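Local coordinates for CheC, inhibitor of MCP methylation / FliN fusion protein (Thermotoga maritima, PDB 4HYN) that serves in the flagellar rotor as a member of the CheC phosphatase family, probably dephosphorylating the chemotaxis response regulator CheY, at residues A[9-12]-A[13-17]; A[43-46]-A[47-51]; A[120-123]-A[124-128]; A[190-193]-A[194-197]. All coordinates share one frame; numbering follows the deposited sequence.

Interactions 1, 3 and 4 are short stretches of three helices that pack against one another. Ile15 of interaction 1 reaches both others, its CD1 lying 3.5 Å from CE of Met191 in interaction 4 and 3.7 Å from CD1 of Leu124 in interaction 3. CD1 of Leu124 closes the triangle, 3.8 Å from CE of Met191. Interaction 2, where strand 35-46 runs out into a turn, is remote from two of these: its nearest atoms are about 12 Å from interaction 4 and about 16 Å from interaction 3. It meets interaction 1 through a long, weak ion pair, Lys9 NZ to Glu44 OE1 at 3.7 Å. Residues 9-17 carry a CheC-type phosphatase motif, so interaction 1 probably forms part of an active-site face.

Interaction 1: residues A[9-12]-A[13-17]; sequences KDMI and GEIGN
The carbonyl oxygen of Met11, a selenomethionine, takes a short and almost straight hydrogen bond from Ile15 N, 2.8 Å from N to O with an N-H...O angle of 174°. It belongs to the alpha-helical ladder of helix 6-30, one of the long helices of the CheC-like fold, in which Gly13, Glu14 and Gly16 likewise donate to Lys9, Asp10 and Ile12. The rung from Gly16 N to Ile12 O is more bent, at 136°. Ile15 also shields the oxygen it bonds. Its CG1 is folded between the backbone N and the carbonyl carbon (chi1 74°), an arrangement that sets both branches against Met11 O, with CG1 and CG2 each 3.3 Å from it. CG2 additionally rests against CG of Met11 at 3.7 Å, the two side chains running at a slant to each other. This apolar side of the helix faces the protein interior: Met11 packs on Met191 and Phe195 of helix 185-200, and Ile15 on Leu124 and Leu127 of helix 103-128. On the polar side, Asp10, Glu14 and Asn17 follow the Asp-x3-Glu-x2-Asn spacing found in CheC-type phosphatases, consistent with this face forming one of the sites for phosphorylated CheY. Glu14 runs extended beyond CG, while the start of its side chain lies close over the preceding turn, with its CG 3.1 Å from the carbonyl oxygen of Asp10.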
ATOM      1  N   LYS A   9       4.256  -7.963 -13.522  1.00 21.21           N
ATOM      2  CA  LYS A   9       4.743  -6.729 -12.923  1.00 20.81           C
ATOM      3  C   LYS A   9       4.056  -5.539 -13.587  1.00 20.82           C
ATOM      4  O   LYS A   9       3.778  -4.545 -12.927  1.00 21.02           O
ATOM      5  CB  LYS A   9       6.257  -6.588 -13.094  1.00 23.20           C
ATOM      6  CG  LYS A   9       7.099  -7.506 -12.228  1.00 25.17           C
ATOM      7  CD  LYS A   9       8.545  -7.024 -12.235  1.00 27.25           C
ATOM      8  CE  LYS A   9       9.436  -7.926 -11.429  1.00 27.25           C
ATOM      9  NZ  LYS A   9       9.441  -9.291 -12.016  1.00 31.34           N
ATOM     10  N   ASP A  10       3.823  -5.623 -14.898  1.00 21.27           N
ATOM     11  CA  ASP A  10       3.141  -4.543 -15.621  1.00 22.24           C
ATOM     12  C   ASP A  10       1.688  -4.407 -15.147  1.00 19.53           C
ATOM     13  O   ASP A  10       1.156  -3.301 -15.071  1.00 18.00           O
ATOM     14  CB  ASP A  10       3.182  -4.768 -17.138  1.00 27.58           C
ATOM     15  CG  ASP A  10       4.487  -4.286 -17.777  1.00 33.21           C
ATOM     16  OD1 ASP A  10       4.886  -3.122 -17.533  1.00 35.36           O
ATOM     17  OD2 ASP A  10       5.103  -5.066 -18.544  1.00 35.50           O
HETATM   18  N   MSE A  11       1.054  -5.533 -14.834  1.00 17.19           N
HETATM   19  CA  MSE A  11      -0.314  -5.504 -14.341  1.00 19.28           C
HETATM   20  C   MSE A  11      -0.344  -4.796 -12.985  1.00 19.11           C
HETATM   21  O   MSE A  11      -1.237  -3.987 -12.725  1.00 17.54           O
HETATM   22  CB  MSE A  11      -0.880  -6.915 -14.182  1.00 19.24           C
HETATM   23  CG  MSE A  11      -2.189  -6.940 -13.414  1.00 19.69           C
HETATM   24 SE   MSE A  11      -2.639  -8.667 -12.691  1.00 28.01          SE
HETATM   25  CE  MSE A  11      -1.386  -8.711 -11.217  1.00 23.57           C
ATOM     26  N   ILE A  12       0.634  -5.119 -12.135  1.00 18.02           N
ATOM     27  CA  ILE A  12       0.760  -4.524 -10.806  1.00 17.12           C
ATOM     28  C   ILE A  12       0.763  -3.004 -10.914  1.00 18.55           C
ATOM     29  O   ILE A  12       0.088  -2.316 -10.145  1.00 18.23           O
ATOM     30  CB  ILE A  12       2.088  -4.942 -10.112  1.00 16.53           C
ATOM     31  CG1 ILE A  12       2.068  -6.422  -9.725  1.00 17.60           C
ATOM     32  CG2 ILE A  12       2.346  -4.075  -8.895  1.00 15.21           C
ATOM     33  CD1 ILE A  12       0.887  -6.813  -8.871  1.00 17.36           C
ATOM     34  N   GLY A  13       1.551  -2.490 -11.858  1.00 18.00           N
ATOM     35  CA  GLY A  13       1.639  -1.057 -12.050  1.00 18.32           C
ATOM     36  C   GLY A  13       0.345  -0.455 -12.559  1.00 18.53           C
ATOM     37  O   GLY A  13      -0.099   0.588 -12.081  1.00 19.41           O
ATOM     38  N   GLU A  14      -0.273  -1.132 -13.518  1.00 18.09           N
ATOM     39  CA  GLU A  14      -1.510  -0.663 -14.107  1.00 18.92           C
ATOM     40  C   GLU A  14      -2.675  -0.658 -13.125  1.00 19.67           C
ATOM     41  O   GLU A  14      -3.327   0.371 -12.947  1.00 19.38           O
ATOM     42  CB  GLU A  14      -1.813  -1.464 -15.368  1.00 20.12           C
ATOM     43  CG  GLU A  14      -0.729  -1.272 -16.433  1.00 23.78           C
ATOM     44  CD  GLU A  14      -0.952  -2.077 -17.700  1.00 26.15           C
ATOM     45  OE1 GLU A  14      -0.874  -1.481 -18.794  1.00 29.60           O
ATOM     46  OE2 GLU A  14      -1.184  -3.300 -17.610  1.00 27.57           O
ATOM     47  N   ILE A  15      -2.915  -1.781 -12.453  1.00 20.75           N
ATOM     48  CA  ILE A  15      -4.004  -1.839 -11.485  1.00 21.33           C
ATOM     49  C   ILE A  15      -3.669  -0.934 -10.285  1.00 22.27           C
ATOM     50  O   ILE A  15      -4.559  -0.360  -9.664  1.00 23.85           O
ATOM     51  CB  ILE A  15      -4.341  -3.310 -11.041  1.00 22.57           C
ATOM     52  CG1 ILE A  15      -3.283  -3.868 -10.091  1.00 25.93           C
ATOM     53  CG2 ILE A  15      -4.496  -4.227 -12.256  1.00 18.56           C
ATOM     54  CD1 ILE A  15      -3.577  -3.588  -8.627  1.00 29.48           C
ATOM     55  N   GLY A  16      -2.378  -0.778  -9.995  1.00 21.93           N
ATOM     56  CA  GLY A  16      -1.948   0.076  -8.898  1.00 18.80           C
ATOM     57  C   GLY A  16      -2.292   1.528  -9.187  1.00 17.70           C
ATOM     58  O   GLY A  16      -2.695   2.257  -8.288  1.00 17.30           O
ATOM     59  N   ASN A  17      -2.146   1.953 -10.439  1.00 14.92           N
ATOM     60  CA  ASN A  17      -2.476   3.326 -10.805  1.00 16.02           C
ATOM     61  C   ASN A  17      -3.979   3.581 -10.679  1.00 16.00           C
ATOM     62  O   ASN A  17      -4.402   4.668 -10.274  1.00 16.58           O
ATOM     63  CB  ASN A  17      -2.008   3.656 -12.232  1.00 16.58           C
ATOM     64  CG  ASN A  17      -0.582   4.192 -12.268  1.00 20.00           C
ATOM     65  OD1 ASN A  17       0.359   3.499 -12.672  1.00 19.29           O
ATOM     66  ND2 ASN A  17      -0.418   5.435 -11.841  1.00 22.14           N
TER

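Interaction 2: residues A[43-46]-A[47-51]; sequences REEK and MKNVK
Glu45 and Asn49 face each other across the end of strand 35-46, joined by one water that donates to Glu45 OE2 (2.6 Å) and Asn49 OD1 (2.9 Å) and accepts from Lys46 N. Glu45 leaves the strand with CG anti to the backbone N and then bends at chi2 (80°). The bend brings OE2 to 3.9 Å from CB of Asn49 and holds OE1 at the guanidinium edge of Arg43, in a 2.7 Å salt bridge with NE. The Glu45 carboxylate and the Asn49 amide are nearly perpendicular. Were Glu45 shortened to an alanine, the guanidinium of Arg43 would probably lose this charged mate and the water one of its acceptors. Lys48 starts with CG between the backbone N and the carbonyl carbon (chi1 72°), then runs extended beside the equally extended Lys46, NZ 3.7 Å from NZ. Glu159 forms a salt bridge with Lys48 and a long, weak ion pair with Lys46, which probably offsets the like charges. Asn49 N bonds to Lys46 O at 3.0 Å and Val50 N to Met47 O, giving two consecutive type I turns that lead out of an outermost strand of the antiparallel sheet.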
ATOM      1  N   ARG A  43       9.169  -4.272  -7.672  1.00 15.02           N
ATOM      2  CA  ARG A  43      10.316  -5.135  -7.431  1.00 16.24           C
ATOM      3  C   ARG A  43       9.961  -6.491  -6.822  1.00 16.27           C
ATOM      4  O   ARG A  43       9.145  -6.571  -5.913  1.00 16.39           O
ATOM      5  CB  ARG A  43      11.284  -4.372  -6.517  1.00 15.22           C
ATOM      6  CG  ARG A  43      12.451  -5.151  -5.925  1.00 18.17           C
ATOM      7  CD  ARG A  43      13.205  -4.240  -4.951  1.00 19.47           C
ATOM      8  NE  ARG A  43      14.393  -4.857  -4.369  1.00 24.58           N
ATOM      9  CZ  ARG A  43      15.601  -4.855  -4.932  1.00 27.69           C
ATOM     10  NH1 ARG A  43      15.798  -4.268  -6.107  1.00 25.35           N
ATOM     11  NH2 ARG A  43      16.626  -5.413  -4.298  1.00 29.09           N
ATOM     12  N   GLU A  44      10.542  -7.558  -7.364  1.00 16.35           N
ATOM     13  CA  GLU A  44      10.304  -8.885  -6.824  1.00 17.61           C
ATOM     14  C   GLU A  44      11.381  -9.107  -5.774  1.00 19.08           C
ATOM     15  O   GLU A  44      12.549  -8.795  -5.999  1.00 20.24           O
ATOM     16  CB  GLU A  44      10.382  -9.964  -7.898  1.00 18.03           C
ATOM     17  CG  GLU A  44       9.985 -11.335  -7.358  1.00 18.60           C
ATOM     18  CD  GLU A  44       9.841 -12.394  -8.427  1.00 19.51           C
ATOM     19  OE1 GLU A  44       9.961 -12.075  -9.633  1.00 23.71           O
ATOM     20  OE2 GLU A  44       9.605 -13.557  -8.054  1.00 16.41           O
ATOM     21  N   GLU A  45      10.989  -9.674  -4.639  1.00 19.45           N
ATOM     22  CA  GLU A  45      11.920  -9.866  -3.540  1.00 19.81           C
ATOM     23  C   GLU A  45      11.620 -11.123  -2.732  1.00 18.13           C
ATOM     24  O   GLU A  45      10.463 -11.501  -2.573  1.00 17.35           O
ATOM     25  CB  GLU A  45      11.799  -8.649  -2.612  1.00 22.37           C
ATOM     26  CG  GLU A  45      12.914  -8.462  -1.612  1.00 29.03           C
ATOM     27  CD  GLU A  45      14.135  -7.815  -2.228  1.00 33.19           C
ATOM     28  OE1 GLU A  45      14.165  -6.570  -2.301  1.00 36.64           O
ATOM     29  OE2 GLU A  45      15.061  -8.545  -2.641  1.00 34.00           O
ATOM     30  N   LYS A  46      12.667 -11.796  -2.261  1.00 16.03           N
ATOM     31  CA  LYS A  46      12.469 -12.959  -1.402  1.00 15.74           C
ATOM     32  C   LYS A  46      11.962 -12.376  -0.078  1.00 13.10           C
ATOM     33  O   LYS A  46      12.395 -11.298   0.329  1.00  8.94           O
ATOM     34  CB  LYS A  46      13.789 -13.678  -1.125  1.00 16.76           C
ATOM     35  CG  LYS A  46      14.314 -14.609  -2.189  1.00 19.22           C
ATOM     36  CD  LYS A  46      15.600 -15.225  -1.647  1.00 22.89           C
ATOM     37  CE  LYS A  46      16.307 -16.148  -2.617  1.00 26.00           C
ATOM     38  NZ  LYS A  46      17.599 -16.639  -2.019  1.00 25.67           N
HETATM   39  N   MSE A  47      11.059 -13.090   0.586  1.00 14.41           N
HETATM   40  CA  MSE A  47      10.494 -12.652   1.865  1.00 16.55           C
HETATM   41  C   MSE A  47      11.556 -12.334   2.925  1.00 16.72           C
HETATM   42  O   MSE A  47      11.418 -11.360   3.665  1.00 16.48           O
HETATM   43  CB  MSE A  47       9.543 -13.728   2.398  1.00 20.51           C
HETATM   44  CG  MSE A  47       8.901 -13.449   3.757  1.00 24.95           C
HETATM   45 SE   MSE A  47       7.553 -12.040   3.789  1.00 30.33          SE
HETATM   46  CE  MSE A  47       8.326 -10.949   5.179  1.00 29.55           C
ATOM     47  N   LYS A  48      12.624 -13.130   2.972  1.00 15.36           N
ATOM     48  CA  LYS A  48      13.680 -12.928   3.958  1.00 17.06           C
ATOM     49  C   LYS A  48      14.439 -11.619   3.811  1.00 17.32           C
ATOM     50  O   LYS A  48      15.079 -11.174   4.761  1.00 17.98           O
ATOM     51  CB  LYS A  48      14.679 -14.093   3.954  1.00 18.79           C
ATOM     52  CG  LYS A  48      15.587 -14.140   2.731  1.00 23.99           C
ATOM     53  CD  LYS A  48      16.612 -15.260   2.840  1.00 25.44           C
ATOM     54  CE  LYS A  48      17.453 -15.348   1.576  1.00 28.14           C
ATOM     55  NZ  LYS A  48      18.366 -16.535   1.576  1.00 28.49           N
ATOM     56  N   ASN A  49      14.368 -10.999   2.634  1.00 17.17           N
ATOM     57  CA  ASN A  49      15.080  -9.746   2.406  1.00 15.95           C
ATOM     58  C   ASN A  49      14.238  -8.483   2.511  1.00 16.47           C
ATOM     59  O   ASN A  49      14.786  -7.383   2.465  1.00 18.61           O
ATOM     60  CB  ASN A  49      15.784  -9.752   1.045  1.00 16.53           C
ATOM     61  CG  ASN A  49      16.885 -10.809   0.940  1.00 19.80           C
ATOM     62  OD1 ASN A  49      17.102 -11.378  -0.133  1.00 20.80           O
ATOM     63  ND2 ASN A  49      17.587 -11.065   2.043  1.00 17.77           N
ATOM     64  N   VAL A  50      12.923  -8.621   2.672  1.00 14.59           N
ATOM     65  CA  VAL A  50      12.055  -7.443   2.743  1.00 14.20           C
ATOM     66  C   VAL A  50      12.406  -6.445   3.849  1.00 14.63           C
ATOM     67  O   VAL A  50      12.547  -5.247   3.581  1.00 13.16           O
ATOM     68  CB  VAL A  50      10.569  -7.833   2.849  1.00 14.14           C
ATOM     69  CG1 VAL A  50       9.707  -6.596   3.062  1.00 15.92           C
ATOM     70  CG2 VAL A  50      10.136  -8.542   1.589  1.00 15.42           C
ATOM     71  N   LYS A  51      12.564  -6.935   5.077  1.00 13.36           N
ATOM     72  CA  LYS A  51      12.894  -6.063   6.197  1.00 14.59           C
ATOM     73  C   LYS A  51      14.132  -5.195   5.947  1.00 16.59           C
ATOM     74  O   LYS A  51      14.150  -4.014   6.314  1.00 16.99           O
ATOM     75  CB  LYS A  51      13.080  -6.868   7.487  1.00 13.20           C
ATOM     76  CG  LYS A  51      13.229  -5.994   8.717  1.00 12.67           C
ATOM     77  CD  LYS A  51      13.736  -6.777   9.911  1.00 15.41           C
ATOM     78  CE  LYS A  51      13.936  -5.861  11.117  1.00 16.49           C
ATOM     79  NZ  LYS A  51      14.619  -6.537  12.251  1.00 16.37           N
TER
HETATM   80  O   HOH W   1      15.800 -11.049  -2.675  1.00 19.09           O

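Interaction 3: residues A[120-123]-A[124-128]; sequences AATS and LSELL
This is a local, i to i+4 contact within the last turns of helix 103-128, where backbone rungs are reinforced by one serine hydroxyl. Leu124, Ser125, Glu126 and Leu127 donate their N-H groups to the carbonyls of Ala120, Ala121, Thr122 and Ser123. Ala121 O is gripped twice: Ser125 N and Ser125 OG both donate to it, each at 2.8 Å, and they arrive from opposite faces of the carbonyl plane. With OG anti to its own carbonyl carbon and beside the backbone N (chi1 -62°), the hydroxyl of Ser125 is swung back along the helix to this oxygen. The same OG is also bonded to Ile132 N, thus linking the helix to the segment that leads into strand 133-143. On the neighbouring stripe Glu126 lays its side chain along the preceding turn, CG 3.4 Å from Thr122 O, and its CD comes within 4.3 Å of CG2 of Thr122. The hydroxyl of Thr122 likewise reaches back one turn, to the carbonyl of Gly118. Leu124 has its CB 3.2 Å from Ala120 O, while the branched end points off the helix into an apolar cluster with Leu69, Ile132 and Met191. Ser123 lies against Ile18 and Ser22 of helix 6-30. Helices 6-30 and 103-128 each largely overlap a CheC-like sequence range, and their packing here is that of the two related long helices of the CheC fold.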
ATOM      1  N   ALA A 120      -9.524   1.350  -2.827  1.00 16.82           N
ATOM      2  CA  ALA A 120      -8.598   0.517  -3.589  1.00 15.72           C
ATOM      3  C   ALA A 120      -9.189  -0.870  -3.819  1.00 14.89           C
ATOM      4  O   ALA A 120      -9.168  -1.384  -4.939  1.00 15.30           O
ATOM      5  CB  ALA A 120      -7.282   0.408  -2.864  1.00 15.85           C
ATOM      6  N   ALA A 121      -9.716  -1.468  -2.755  1.00 12.85           N
ATOM      7  CA  ALA A 121     -10.324  -2.784  -2.847  1.00 13.23           C
ATOM      8  C   ALA A 121     -11.567  -2.738  -3.737  1.00 13.29           C
ATOM      9  O   ALA A 121     -11.792  -3.634  -4.548  1.00 13.52           O
ATOM     10  CB  ALA A 121     -10.674  -3.290  -1.466  1.00 12.49           C
ATOM     11  N   THR A 122     -12.356  -1.674  -3.606  1.00 13.39           N
ATOM     12  CA  THR A 122     -13.562  -1.508  -4.406  1.00 14.47           C
ATOM     13  C   THR A 122     -13.194  -1.362  -5.879  1.00 16.23           C
ATOM     14  O   THR A 122     -13.824  -1.964  -6.748  1.00 17.72           O
ATOM     15  CB  THR A 122     -14.355  -0.282  -3.952  1.00 14.28           C
ATOM     16  OG1 THR A 122     -14.757  -0.463  -2.589  1.00 16.63           O
ATOM     17  CG2 THR A 122     -15.593  -0.074  -4.821  1.00 13.54           C
ATOM     18  N   SER A 123     -12.158  -0.572  -6.150  1.00 16.43           N
ATOM     19  CA  SER A 123     -11.689  -0.352  -7.510  1.00 14.29           C
ATOM     20  C   SER A 123     -11.141  -1.649  -8.076  1.00 13.99           C
ATOM     21  O   SER A 123     -11.400  -1.992  -9.224  1.00 15.16           O
ATOM     22  CB  SER A 123     -10.598   0.712  -7.523  1.00 16.57           C
ATOM     23  OG  SER A 123     -10.042   0.850  -8.818  1.00 20.53           O
ATOM     24  N   LEU A 124     -10.397  -2.374  -7.252  1.00 13.24           N
ATOM     25  CA  LEU A 124      -9.817  -3.645  -7.661  1.00 13.11           C
ATOM     26  C   LEU A 124     -10.910  -4.670  -7.958  1.00 13.66           C
ATOM     27  O   LEU A 124     -10.838  -5.394  -8.952  1.00 15.27           O
ATOM     28  CB  LEU A 124      -8.881  -4.176  -6.566  1.00 12.03           C
ATOM     29  CG  LEU A 124      -7.922  -5.298  -6.982  1.00 12.80           C
ATOM     30  CD1 LEU A 124      -7.055  -4.813  -8.161  1.00 12.96           C
ATOM     31  CD2 LEU A 124      -7.045  -5.744  -5.804  1.00 10.33           C
ATOM     32  N   SER A 125     -11.936  -4.708  -7.118  1.00 13.71           N
ATOM     33  CA  SER A 125     -13.038  -5.650  -7.311  1.00 15.77           C
ATOM     34  C   SER A 125     -13.753  -5.424  -8.638  1.00 16.12           C
ATOM     35  O   SER A 125     -14.022  -6.375  -9.375  1.00 16.03           O
ATOM     36  CB  SER A 125     -14.027  -5.566  -6.148  1.00 15.29           C
ATOM     37  OG  SER A 125     -13.380  -5.915  -4.938  1.00 17.74           O
ATOM     38  N   GLU A 126     -14.054  -4.166  -8.941  1.00 16.47           N
ATOM     39  CA  GLU A 126     -14.713  -3.829 -10.192  1.00 18.70           C
ATOM     40  C   GLU A 126     -13.785  -4.155 -11.354  1.00 18.47           C
ATOM     41  O   GLU A 126     -14.207  -4.738 -12.350  1.00 20.41           O
ATOM     42  CB  GLU A 126     -15.099  -2.345 -10.213  1.00 20.18           C
ATOM     43  CG  GLU A 126     -16.172  -1.992  -9.191  1.00 27.73           C
ATOM     44  CD  GLU A 126     -16.441  -0.499  -9.064  1.00 31.64           C
ATOM     45  OE1 GLU A 126     -15.504   0.310  -9.250  1.00 35.34           O
ATOM     46  OE2 GLU A 126     -17.596  -0.136  -8.751  1.00 33.52           O
ATOM     47  N   LEU A 127     -12.502  -3.852 -11.179  1.00 18.59           N
ATOM     48  CA  LEU A 127     -11.495  -4.085 -12.210  1.00 17.59           C
ATOM     49  C   LEU A 127     -11.351  -5.561 -12.573  1.00 16.49           C
ATOM     50  O   LEU A 127     -11.421  -5.919 -13.743  1.00 16.30           O
ATOM     51  CB  LEU A 127     -10.151  -3.497 -11.760  1.00 17.11           C
ATOM     52  CG  LEU A 127      -9.197  -2.878 -12.789  1.00 19.62           C
ATOM     53  CD1 LEU A 127      -8.327  -3.943 -13.421  1.00 21.58           C
ATOM     54  CD2 LEU A 127      -9.969  -2.098 -13.861  1.00 18.59           C
ATOM     55  N   LEU A 128     -11.221  -6.418 -11.562  1.00 16.31           N
ATOM     56  CA  LEU A 128     -11.051  -7.852 -11.782  1.00 14.43           C
ATOM     57  C   LEU A 128     -12.335  -8.656 -11.960  1.00 16.35           C
ATOM     58  O   LEU A 128     -12.282  -9.843 -12.314  1.00 17.65           O
ATOM     59  CB  LEU A 128     -10.197  -8.463 -10.670  1.00 14.85           C
ATOM     60  CG  LEU A 128      -8.737  -8.001 -10.619  1.00 14.85           C
ATOM     61  CD1 LEU A 128      -7.988  -8.769  -9.555  1.00 13.83           C
ATOM     62  CD2 LEU A 128      -8.077  -8.198 -11.984  1.00 12.92           C
TER

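Interaction 4: residues A[190-193]-A[194-197]; sequences KMYE and YFTK
Tyr194 and Lys190, one turn apart on helix 185-200, meet as ring and ammonium in a cation-pi pair. From Tyr194 CB, which lies 3.7 Å from Met191 O, CG departs anti to the carbonyl carbon (chi1 -78°) and carries the ring back toward the preceding turn. CD1 then passes 3.5 Å from Lys190 O. CE1 lies 3.3 Å from Lys190 NZ, with CD of that lysine also close, and CZ is 3.6 Å from the same NZ. Finally, OH reaches a weak hydrogen bond with the carbonyl of Gly68. The Tyr194 side chain also packs on Leu128 and Ile130. Lys190, bent at chi2 and chi3, sets NZ 3.5 Å from the Tyr194 ring centroid, 20° off the ring normal, while a salt bridge ties the same NZ to OE1 of Glu193. The ammonium of Lys190 would probably lose its aromatic face, and a gap open beside Leu128 and Ile130, if Tyr194 were cut back to an alanine. A second pair lies further round the helix, where Thr196 CG2 sits over one face of the Tyr192 ring, 3.4 Å from its centroid, in a CH-pi contact. The Thr196 hydroxyl, held between backbone N and carbonyl carbon (chi1 48°), donates to Tyr192 O at 2.8 Å, as does Thr196 N from the opposite face of that carbonyl. The chemistry implies that the Lys190 ammonium is shared between a carboxylate and a pi face, which would be expected to favour its charged form.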
ATOM      1  N   LYS A 190      -2.494 -14.849  -8.633  1.00 18.27           N
ATOM      2  CA  LYS A 190      -3.933 -15.027  -8.514  1.00 19.16           C
ATOM      3  C   LYS A 190      -4.654 -13.867  -9.215  1.00 18.25           C
ATOM      4  O   LYS A 190      -5.627 -14.082  -9.934  1.00 16.73           O
ATOM      5  CB  LYS A 190      -4.333 -15.096  -7.040  1.00 20.06           C
ATOM      6  CG  LYS A 190      -5.395 -16.126  -6.714  1.00 25.49           C
ATOM      7  CD  LYS A 190      -6.684 -15.879  -7.481  1.00 30.28           C
ATOM      8  CE  LYS A 190      -6.881 -16.936  -8.557  1.00 33.94           C
ATOM      9  NZ  LYS A 190      -7.888 -16.544  -9.588  1.00 37.29           N
HETATM   10  N   MSE A 191      -4.172 -12.645  -8.999  1.00 18.19           N
HETATM   11  CA  MSE A 191      -4.752 -11.465  -9.636  1.00 19.68           C
HETATM   12  C   MSE A 191      -4.554 -11.540 -11.150  1.00 18.72           C
HETATM   13  O   MSE A 191      -5.386 -11.068 -11.908  1.00 18.59           O
HETATM   14  CB  MSE A 191      -4.097 -10.185  -9.116  1.00 23.20           C
HETATM   15  CG  MSE A 191      -4.359  -9.862  -7.658  1.00 28.25           C
HETATM   16 SE   MSE A 191      -3.318  -8.308  -7.120  1.00 37.47          SE
HETATM   17  CE  MSE A 191      -3.992  -7.073  -8.439  1.00 36.55           C
ATOM     18  N   TYR A 192      -3.454 -12.151 -11.580  1.00 18.63           N
ATOM     19  CA  TYR A 192      -3.159 -12.290 -12.995  1.00 17.75           C
ATOM     20  C   TYR A 192      -4.123 -13.250 -13.684  1.00 19.49           C
ATOM     21  O   TYR A 192      -4.438 -13.065 -14.856  1.00 21.06           O
ATOM     22  CB  TYR A 192      -1.710 -12.739 -13.211  1.00 17.50           C
ATOM     23  CG  TYR A 192      -1.236 -12.536 -14.629  1.00 18.73           C
ATOM     24  CD1 TYR A 192      -1.189 -11.255 -15.190  1.00 20.30           C
ATOM     25  CD2 TYR A 192      -0.880 -13.622 -15.431  1.00 20.97           C
ATOM     26  CE1 TYR A 192      -0.806 -11.058 -16.519  1.00 19.19           C
ATOM     27  CE2 TYR A 192      -0.491 -13.436 -16.766  1.00 21.39           C
ATOM     28  CZ  TYR A 192      -0.462 -12.149 -17.302  1.00 22.43           C
ATOM     29  OH  TYR A 192      -0.124 -11.956 -18.629  1.00 26.35           O
ATOM     30  N   GLU A 193      -4.584 -14.278 -12.971  1.00 20.75           N
ATOM     31  CA  GLU A 193      -5.529 -15.234 -13.547  1.00 21.57           C
ATOM     32  C   GLU A 193      -6.843 -14.529 -13.843  1.00 21.00           C
ATOM     33  O   GLU A 193      -7.455 -14.763 -14.876  1.00 22.64           O
ATOM     34  CB  GLU A 193      -5.776 -16.408 -12.598  1.00 24.92           C
ATOM     35  CG  GLU A 193      -4.617 -17.386 -12.487  1.00 29.89           C
ATOM     36  CD  GLU A 193      -4.742 -18.339 -11.298  1.00 34.02           C
ATOM     37  OE1 GLU A 193      -5.880 -18.701 -10.910  1.00 34.19           O
ATOM     38  OE2 GLU A 193      -3.686 -18.727 -10.749  1.00 36.16           O
ATOM     39  N   TYR A 194      -7.275 -13.666 -12.928  1.00 20.13           N
ATOM     40  CA  TYR A 194      -8.510 -12.907 -13.108  1.00 19.10           C
ATOM     41  C   TYR A 194      -8.328 -11.855 -14.202  1.00 18.31           C
ATOM     42  O   TYR A 194      -9.235 -11.593 -14.995  1.00 18.11           O
ATOM     43  CB  TYR A 194      -8.884 -12.183 -11.818  1.00 18.93           C
ATOM     44  CG  TYR A 194      -9.519 -13.040 -10.756  1.00 22.09           C
ATOM     45  CD1 TYR A 194      -8.953 -13.132  -9.483  1.00 23.21           C
ATOM     46  CD2 TYR A 194     -10.703 -13.732 -11.004  1.00 23.11           C
ATOM     47  CE1 TYR A 194      -9.547 -13.885  -8.482  1.00 23.60           C
ATOM     48  CE2 TYR A 194     -11.308 -14.494 -10.006  1.00 25.47           C
ATOM     49  CZ  TYR A 194     -10.719 -14.564  -8.745  1.00 25.71           C
ATOM     50  OH  TYR A 194     -11.290 -15.321  -7.751  1.00 26.26           O
ATOM     51  N   PHE A 195      -7.150 -11.240 -14.200  1.00 16.79           N
ATOM     52  CA  PHE A 195      -6.789 -10.193 -15.142  1.00 16.23           C
ATOM     53  C   PHE A 195      -6.681 -10.670 -16.591  1.00 18.00           C
ATOM     54  O   PHE A 195      -7.198 -10.022 -17.499  1.00 16.64           O
ATOM     55  CB  PHE A 195      -5.468  -9.572 -14.706  1.00 13.08           C
ATOM     56  CG  PHE A 195      -5.092  -8.334 -15.464  1.00 12.02           C
ATOM     57  CD1 PHE A 195      -5.658  -7.106 -15.133  1.00  9.37           C
ATOM     58  CD2 PHE A 195      -4.112  -8.382 -16.451  1.00 10.13           C
ATOM     59  CE1 PHE A 195      -5.254  -5.945 -15.768  1.00 11.69           C
ATOM     60  CE2 PHE A 195      -3.697  -7.228 -17.099  1.00 11.03           C
ATOM     61  CZ  PHE A 195      -4.268  -5.999 -16.755  1.00 14.25           C
ATOM     62  N   THR A 196      -6.003 -11.792 -16.812  1.00 19.47           N
ATOM     63  CA  THR A 196      -5.845 -12.292 -18.171  1.00 22.26           C
ATOM     64  C   THR A 196      -7.125 -12.806 -18.790  1.00 22.67           C
ATOM     65  O   THR A 196      -7.317 -12.686 -20.003  1.00 21.76           O
ATOM     66  CB  THR A 196      -4.738 -13.343 -18.288  1.00 21.78           C
ATOM     67  OG1 THR A 196      -4.890 -14.328 -17.261  1.00 23.43           O
ATOM     68  CG2 THR A 196      -3.405 -12.677 -18.154  1.00 21.93           C
ATOM     69  N   LYS A 197      -8.012 -13.338 -17.954  1.00 24.25           N
ATOM     70  CA  LYS A 197      -9.291 -13.845 -18.430  1.00 27.74           C
ATOM     71  C   LYS A 197     -10.096 -12.750 -19.132  1.00 28.33           C
ATOM     72  O   LYS A 197     -10.723 -13.012 -20.161  1.00 28.43           O
ATOM     73  CB  LYS A 197     -10.114 -14.436 -17.288  1.00 31.10           C
ATOM     74  CG  LYS A 197     -11.474 -14.969 -17.729  1.00 36.42           C
ATOM     75  CD  LYS A 197     -12.323 -15.340 -16.532  1.00 40.91           C
ATOM     76  CE  LYS A 197     -13.719 -15.778 -16.940  1.00 44.91           C
ATOM     77  NZ  LYS A 197     -14.548 -16.139 -15.746  1.00 47.61           N
TER